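Local coordinates for protein BB_2cx5_001 (Thermus thermophilus, PDB 3RI0) that serves as a computationally designed epitope scaffold, built on an aminoacyl-tRNA editing domain fold, to present a linear HIV-related epitope as a candidate immunogen, at residues Val40-Glu43 and Val44-Val48. The protein carries 6 engineered substitutions. Sequence-based numbering, arbitrary orientation.
Sequences VGAE and VGQIV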
loop_
_atom_site.group_PDB
_atom_site.type_symbol
_atom_site.label_atom_id
_atom_site.label_comp_id
_atom_site.label_asym_id
_atom_site.label_seq_id
_atom_site.Cartn_x
_atom_site.Cartn_y
_atom_site.Cartn_z
ATOM N N VAL A 40 11.405 8.800 -9.210
ATOM C CA VAL A 40 11.128 7.820 -10.258
ATOM C C VAL A 40 10.337 8.417 -11.422
ATOM O O VAL A 40 9.907 7.706 -12.330
ATOM C CB VAL A 40 10.362 6.595 -9.679
ATOM C CG1 VAL A 40 11.179 5.954 -8.564
ATOM C CG2 VAL A 40 9.009 7.015 -9.139
ATOM N N GLY A 41 10.140 9.730 -11.381
ATOM C CA GLY A 41 9.433 10.412 -12.450
ATOM C C GLY A 41 7.938 10.189 -12.536
ATOM O O GLY A 41 7.374 10.296 -13.620
ATOM N N ALA A 42 7.285 9.885 -11.417
ATOM C CA ALA A 42 5.838 9.664 -11.430
ATOM C C ALA A 42 5.114 10.828 -10.763
ATOM O O ALA A 42 5.748 11.691 -10.152
ATOM C CB ALA A 42 5.503 8.365 -10.695
ATOM N N GLU A 43 3.791 10.868 -10.905
ATOM C CA GLU A 43 2.986 11.903 -10.253
ATOM C C GLU A 43 2.696 11.356 -8.869
ATOM O O GLU A 43 2.699 10.137 -8.668
ATOM C CB GLU A 43 1.649 12.101 -10.947
ATOM C CG GLU A 43 1.689 12.829 -12.260
ATOM C CD GLU A 43 0.322 12.844 -12.921
ATOM O OE1 GLU A 43 0.269 12.911 -14.168
ATOM O OE2 GLU A 43 -0.698 12.790 -12.188
ATOM N N VAL A 44 2.424 12.239 -7.917
ATOM C CA VAL A 44 2.135 11.786 -6.571
ATOM C C VAL A 44 0.882 10.906 -6.522
ATOM O O VAL A 44 0.757 10.040 -5.667
ATOM C CB VAL A 44 1.958 12.968 -5.608
ATOM C CG1 VAL A 44 0.595 13.607 -5.804
ATOM C CG2 VAL A 44 2.135 12.476 -4.177
ATOM N N GLY A 45 -0.039 11.118 -7.453
ATOM C CA GLY A 45 -1.244 10.306 -7.467
ATOM C C GLY A 45 -0.977 8.849 -7.805
ATOM O O GLY A 45 -1.835 7.984 -7.591
ATOM N N GLN A 46 0.210 8.576 -8.337
ATOM C CA GLN A 46 0.587 7.221 -8.707
ATOM C C GLN A 46 1.152 6.434 -7.533
ATOM O O GLN A 46 1.261 5.214 -7.599
ATOM C CB GLN A 46 1.604 7.235 -9.856
ATOM C CG GLN A 46 0.996 7.606 -11.205
ATOM C CD GLN A 46 2.048 7.733 -12.300
ATOM O OE1 GLN A 46 2.845 8.681 -12.304
ATOM N NE2 GLN A 46 2.063 6.775 -13.227
ATOM N N ILE A 47 1.518 7.126 -6.461
ATOM C CA ILE A 47 2.043 6.446 -5.288
ATOM C C ILE A 47 0.890 5.776 -4.549
ATOM O O ILE A 47 -0.169 6.378 -4.353
ATOM C CB ILE A 47 2.744 7.421 -4.318
ATOM C CG1 ILE A 47 3.924 8.107 -5.016
ATOM C CG2 ILE A 47 3.223 6.656 -3.070
ATOM C CD1 ILE A 47 5.010 7.172 -5.469
ATOM N N VAL A 48 1.106 4.532 -4.140
ATOM C CA VAL A 48 0.096 3.776 -3.431
ATOM C C VAL A 48 0.401 3.713 -1.942
ATOM O O VAL A 48 1.451 3.212 -1.538
ATOM C CB VAL A 48 0.026 2.328 -3.948
ATOM C CG1 VAL A 48 -1.172 1.612 -3.319
ATOM C CG2 VAL A 48 -0.061 2.318 -5.482
#
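Gln-46 runs its extended side chain back along the turn it has just completed, and its OE1 accepts the backbone N-H of Glu-43, N to OE1 2.8 Å. The bond is nearly straight, 166° at the hydrogen, and the donor lies in the plane of the amide carbonyl. Ala-42 closes in beside the same oxygen, its CB 3.1 Å from Gln-46 OE1. A main-chain bond runs the other way between the two residues, Gln-46 N to Glu-43 O at 3.0 Å. Glu-43 is thereby gripped at both its N and its O, a compact example of a side chain and a backbone bond bracing one turn. That turn is 3-10, continued by Ile-47 N to Val-44 O at 3.1 Å, and it ends the loop leading from helix 33-39 into strand 47-54 of the editing-domain fold; the helix itself ends in a Schellman motif with Gly-41 at C-prime. In Gln-46, CG lies beside the backbone N and anti to the carbonyl carbon (chi1 -73°), which sends the chain back towards Glu-43, and the turned amide (chi3 -71°) aims OE1 at its N-H. Further out, Glu-124 O takes a hydrogen bond from Gln-46 NE2, so both ends of the amide are engaged and its rotation is set, while Trp-126 of strand 125-128 packs against Ala-42 and Ile-47.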